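Local coordinates for protein DegQ (Legionella pneumophila, PDB 4YO1) that probably works as a periplasmic serine-type endopeptidase of the HtrA (S1C) family, here as a protease domain with its first PDZ domain, at residues Leu22-Asn35 / Val147-Gly159. The protein carries 1 engineered substitution. Sequence-based numbering, arbitrary orientation.
Sequences LAPVLKNAMPAIVN and VGDYVVAIGNPFG
Ile154 packs against the side chains of Leu26, Ala29, Met30 and Ile33, and its two branches divide the work. CD1 lies 3.8 Å from Ala29 CB and 4.1 Å from Leu26 CD2, while CG2 rests on the thioether, with Met30 CE at 3.6 Å. CG1 stands anti to the carbonyl carbon (chi1 -39°), which sends the long branch toward the helix; Met30, bent at chi2 and chi3, folds its thioether obliquely over the same residue. Beside it, at Gly155, the CG2 methyl of Ile33 rests on the backbone, 3.7 Å from the glycine C atom.

Toward the start of the helix each residue makes fewer contacts. Leu26 CD2 meets Val152 CG1 tip to tip at 4.1 Å, and Leu22 CD1 passes alongside Val152 CG2 at 3.8 Å, the two side chains running in opposing senses. The axes of helix 23-29 and strand 150-155 approach to 10.8 Å at an angle of 39°, so side chains alone bridge them here. The loose side is the outer one, where Pro24, Lys27 and Asn28 are exposed, although Lys27 NZ forms a salt bridge with Glu146 of the third subunit.

Where the two segments converge, contact becomes polar. Asn35 ND2 donates to Asn156 O with an N-H...O angle of 167°; the modelled length is very short and, at 2.8 Å resolution, doubtful in detail. Asn156 N is in turn bonded to Ser77 OG, and Pro157 touches Asn201, a predicted substrate-binding residue.

Strands 33-40 and 150-155 open the two six-stranded antiparallel barrels, so the contact joins the N-terminal helix and first barrel to the second, the double-barrel architecture of the chymotrypsin-like (PA clan) protease fold.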
loop_
_atom_site.group_PDB
_atom_site.type_symbol
_atom_site.label_atom_id
_atom_site.label_comp_id
_atom_site.label_asym_id
_atom_site.label_seq_id
_atom_site.Cartn_x
_atom_site.Cartn_y
_atom_site.Cartn_z
ATOM N N LEU A 22 -7.705 9.785 10.599
ATOM C CA LEU A 22 -8.660 8.742 10.902
ATOM C C LEU A 22 -8.596 8.412 12.383
ATOM O O LEU A 22 -9.424 7.662 12.902
ATOM C CB LEU A 22 -8.361 7.523 10.036
ATOM C CG LEU A 22 -8.480 7.771 8.525
ATOM C CD1 LEU A 22 -7.977 6.597 7.717
ATOM C CD2 LEU A 22 -9.918 8.085 8.136
ATOM N N ALA A 23 -7.603 8.992 13.052
ATOM C CA ALA A 23 -7.447 8.857 14.497
ATOM C C ALA A 23 -8.747 9.047 15.287
ATOM O O ALA A 23 -9.061 8.212 16.132
ATOM C CB ALA A 23 -6.338 9.778 15.022
ATOM N N PRO A 24 -9.508 10.130 15.016
ATOM C CA PRO A 24 -10.773 10.321 15.736
ATOM C C PRO A 24 -11.662 9.088 15.685
ATOM O O PRO A 24 -12.244 8.651 16.678
ATOM C CB PRO A 24 -11.454 11.436 14.935
ATOM C CG PRO A 24 -10.358 12.215 14.390
ATOM C CD PRO A 24 -9.256 11.248 14.085
ATOM N N VAL A 25 -11.744 8.513 14.502
ATOM C CA VAL A 25 -12.720 7.489 14.250
ATOM C C VAL A 25 -12.173 6.106 14.576
ATOM O O VAL A 25 -12.933 5.159 14.783
ATOM C CB VAL A 25 -13.191 7.580 12.805
ATOM C CG1 VAL A 25 -14.143 6.431 12.451
ATOM C CG2 VAL A 25 -13.818 8.925 12.561
ATOM N N LEU A 26 -10.852 5.989 14.630
ATOM C CA LEU A 26 -10.241 4.722 14.991
ATOM C C LEU A 26 -10.240 4.568 16.499
ATOM O O LEU A 26 -10.281 3.456 17.029
ATOM C CB LEU A 26 -8.824 4.638 14.440
ATOM C CG LEU A 26 -8.728 4.522 12.917
ATOM C CD1 LEU A 26 -7.346 4.061 12.504
ATOM C CD2 LEU A 26 -9.809 3.591 12.366
ATOM N N LYS A 27 -10.190 5.708 17.182
ATOM C CA LYS A 27 -10.293 5.751 18.638
ATOM C C LYS A 27 -11.578 5.067 19.056
ATOM O O LYS A 27 -11.607 4.252 19.972
ATOM C CB LYS A 27 -10.293 7.203 19.125
ATOM C CG LYS A 27 -9.165 7.541 20.084
ATOM C CD LYS A 27 -8.877 9.034 20.076
ATOM C CE LYS A 27 -7.821 9.400 21.106
ATOM N NZ LYS A 27 -7.467 10.849 21.058
ATOM N N ASN A 28 -12.641 5.390 18.342
ATOM C CA ASN A 28 -13.944 4.836 18.630
ATOM C C ASN A 28 -14.080 3.358 18.256
ATOM O O ASN A 28 -14.738 2.593 18.951
ATOM C CB ASN A 28 -14.996 5.682 17.929
ATOM C CG ASN A 28 -14.799 7.170 18.181
ATOM O OD1 ASN A 28 -14.934 7.993 17.274
ATOM N ND2 ASN A 28 -14.470 7.519 19.423
ATOM N N ALA A 29 -13.454 2.957 17.160
ATOM C CA ALA A 29 -13.470 1.560 16.754
ATOM C C ALA A 29 -12.681 0.674 17.710
ATOM O O ALA A 29 -13.170 -0.375 18.110
ATOM C CB ALA A 29 -12.935 1.418 15.353
ATOM N N MET A 30 -11.474 1.107 18.077
ATOM C CA MET A 30 -10.548 0.307 18.901
ATOM C C MET A 30 -11.108 -0.618 19.998
ATOM O O MET A 30 -10.796 -1.808 19.988
ATOM C CB MET A 30 -9.425 1.171 19.494
ATOM C CG MET A 30 -8.350 1.551 18.506
ATOM S SD MET A 30 -8.272 0.350 17.184
ATOM C CE MET A 30 -8.244 1.444 15.766
ATOM N N PRO A 31 -11.913 -0.085 20.943
ATOM C CA PRO A 31 -12.347 -0.900 22.087
ATOM C C PRO A 31 -12.969 -2.250 21.727
ATOM O O PRO A 31 -12.814 -3.218 22.471
ATOM C CB PRO A 31 -13.403 -0.014 22.756
ATOM C CG PRO A 31 -13.007 1.358 22.412
ATOM C CD PRO A 31 -12.478 1.276 21.014
ATOM N N ALA A 32 -13.658 -2.305 20.594
ATOM C CA ALA A 32 -14.381 -3.499 20.181
ATOM C C ALA A 32 -13.460 -4.559 19.600
ATOM O O ALA A 32 -13.870 -5.703 19.393
ATOM C CB ALA A 32 -15.431 -3.128 19.162
ATOM N N ILE A 33 -12.225 -4.171 19.308
ATOM C CA ILE A 33 -11.292 -5.090 18.678
ATOM C C ILE A 33 -10.531 -5.853 19.736
ATOM O O ILE A 33 -9.983 -5.267 20.665
ATOM C CB ILE A 33 -10.331 -4.375 17.726
ATOM C CG1 ILE A 33 -11.083 -3.936 16.478
ATOM C CG2 ILE A 33 -9.200 -5.300 17.316
ATOM C CD1 ILE A 33 -11.733 -2.606 16.609
ATOM N N VAL A 34 -10.519 -7.170 19.609
ATOM C CA VAL A 34 -9.891 -7.994 20.630
ATOM C C VAL A 34 -8.708 -8.782 20.085
ATOM O O VAL A 34 -8.532 -8.912 18.867
ATOM C CB VAL A 34 -10.897 -8.983 21.275
ATOM C CG1 VAL A 34 -12.141 -8.245 21.765
ATOM C CG2 VAL A 34 -11.277 -10.087 20.299
ATOM N N ASN A 35 -7.892 -9.292 20.999
ATOM C CA ASN A 35 -6.872 -10.260 20.642
ATOM C C ASN A 35 -7.363 -11.642 21.012
ATOM O O ASN A 35 -8.047 -11.817 22.020
ATOM C CB ASN A 35 -5.542 -9.971 21.336
ATOM C CG ASN A 35 -4.478 -10.996 20.982
ATOM O OD1 ASN A 35 -4.315 -12.008 21.661
ATOM N ND2 ASN A 35 -3.787 -10.762 19.886
ATOM N N VAL A 147 -16.618 0.160 -4.615
ATOM C CA VAL A 147 -15.196 0.206 -4.895
ATOM C C VAL A 147 -14.751 1.668 -5.012
ATOM O O VAL A 147 -15.427 2.493 -5.630
ATOM C CB VAL A 147 -14.836 -0.652 -6.144
ATOM C CG1 VAL A 147 -16.090 -1.259 -6.746
ATOM C CG2 VAL A 147 -14.077 0.163 -7.167
ATOM N N GLY A 148 -13.635 1.993 -4.365
ATOM C CA GLY A 148 -13.189 3.371 -4.271
ATOM C C GLY A 148 -13.338 3.942 -2.876
ATOM O O GLY A 148 -12.665 4.901 -2.512
ATOM N N ASP A 149 -14.243 3.362 -2.099
ATOM C CA ASP A 149 -14.425 3.745 -0.711
ATOM C C ASP A 149 -13.138 3.471 0.041
ATOM O O ASP A 149 -12.533 2.422 -0.143
ATOM C CB ASP A 149 -15.560 2.934 -0.079
ATOM C CG ASP A 149 -16.931 3.384 -0.535
ATOM O OD1 ASP A 149 -17.114 4.584 -0.819
ATOM O OD2 ASP A 149 -17.840 2.537 -0.600
ATOM N N TYR A 150 -12.713 4.412 0.879
ATOM C CA TYR A 150 -11.534 4.204 1.707
ATOM C C TYR A 150 -11.869 3.183 2.768
ATOM O O TYR A 150 -13.026 2.918 3.048
ATOM C CB TYR A 150 -11.064 5.511 2.351
ATOM C CG TYR A 150 -10.676 6.564 1.347
ATOM C CD1 TYR A 150 -9.552 6.407 0.556
ATOM C CD2 TYR A 150 -11.442 7.707 1.183
ATOM C CE1 TYR A 150 -9.208 7.366 -0.375
ATOM C CE2 TYR A 150 -11.107 8.662 0.270
ATOM C CZ TYR A 150 -9.996 8.494 -0.508
ATOM O OH TYR A 150 -9.664 9.465 -1.425
ATOM N N VAL A 151 -10.844 2.622 3.383
ATOM C CA VAL A 151 -11.029 1.426 4.185
ATOM C C VAL A 151 -9.819 1.179 5.082
ATOM O O VAL A 151 -8.683 1.401 4.664
ATOM C CB VAL A 151 -11.299 0.235 3.241
ATOM C CG1 VAL A 151 -10.191 -0.805 3.305
ATOM C CG2 VAL A 151 -12.670 -0.337 3.503
ATOM N N VAL A 152 -10.071 0.762 6.322
ATOM C CA VAL A 152 -8.991 0.480 7.259
ATOM C C VAL A 152 -9.141 -0.872 7.949
ATOM O O VAL A 152 -10.181 -1.178 8.529
ATOM C CB VAL A 152 -8.842 1.598 8.302
ATOM C CG1 VAL A 152 -8.132 1.084 9.570
ATOM C CG2 VAL A 152 -8.088 2.780 7.704
ATOM N N ALA A 153 -8.081 -1.670 7.882
ATOM C CA ALA A 153 -8.076 -2.997 8.476
ATOM C C ALA A 153 -7.408 -2.976 9.839
ATOM O O ALA A 153 -6.196 -2.848 9.941
ATOM C CB ALA A 153 -7.357 -3.965 7.563
ATOM N N ILE A 154 -8.204 -3.116 10.891
ATOM C CA ILE A 154 -7.690 -3.072 12.260
ATOM C C ILE A 154 -7.576 -4.463 12.867
ATOM O O ILE A 154 -8.325 -5.375 12.506
ATOM C CB ILE A 154 -8.605 -2.268 13.187
ATOM C CG1 ILE A 154 -9.148 -1.038 12.481
ATOM C CG2 ILE A 154 -7.866 -1.876 14.461
ATOM C CD1 ILE A 154 -10.280 -0.417 13.258
ATOM N N GLY A 155 -6.644 -4.613 13.800
ATOM C CA GLY A 155 -6.518 -5.849 14.537
ATOM C C GLY A 155 -5.849 -5.641 15.879
ATOM O O GLY A 155 -5.583 -4.515 16.290
ATOM N N ASN A 156 -5.583 -6.744 16.565
ATOM C CA ASN A 156 -4.935 -6.708 17.862
ATOM C C ASN A 156 -4.069 -7.950 18.020
ATOM O O ASN A 156 -4.443 -8.874 18.728
ATOM C CB ASN A 156 -5.994 -6.638 18.964
ATOM C CG ASN A 156 -5.399 -6.419 20.338
ATOM O OD1 ASN A 156 -4.205 -6.164 20.480
ATOM N ND2 ASN A 156 -6.238 -6.499 21.362
ATOM N N PRO A 157 -2.909 -7.980 17.345
ATOM C CA PRO A 157 -2.062 -9.178 17.376
ATOM C C PRO A 157 -1.268 -9.295 18.675
ATOM O O PRO A 157 -0.808 -10.379 19.023
ATOM C CB PRO A 157 -1.122 -8.963 16.191
ATOM C CG PRO A 157 -1.023 -7.483 16.063
ATOM C CD PRO A 157 -2.334 -6.911 16.508
ATOM N N PHE A 158 -1.113 -8.183 19.382
ATOM C CA PHE A 158 -0.311 -8.155 20.597
ATOM C C PHE A 158 -1.019 -7.402 21.722
ATOM O O PHE A 158 -1.620 -6.350 21.491
ATOM C CB PHE A 158 1.050 -7.508 20.312
ATOM C CG PHE A 158 1.676 -7.950 19.012
ATOM C CD1 PHE A 158 2.048 -9.273 18.817
ATOM C CD2 PHE A 158 1.904 -7.040 17.992
ATOM C CE1 PHE A 158 2.623 -9.678 17.626
ATOM C CE2 PHE A 158 2.485 -7.440 16.801
ATOM C CZ PHE A 158 2.844 -8.760 16.619
ATOM N N GLY A 159 -0.943 -7.948 22.935
ATOM C CA GLY A 159 -1.492 -7.300 24.114
ATOM C C GLY A 159 -2.975 -6.993 24.013
ATOM O O GLY A 159 -3.403 -5.860 24.243
#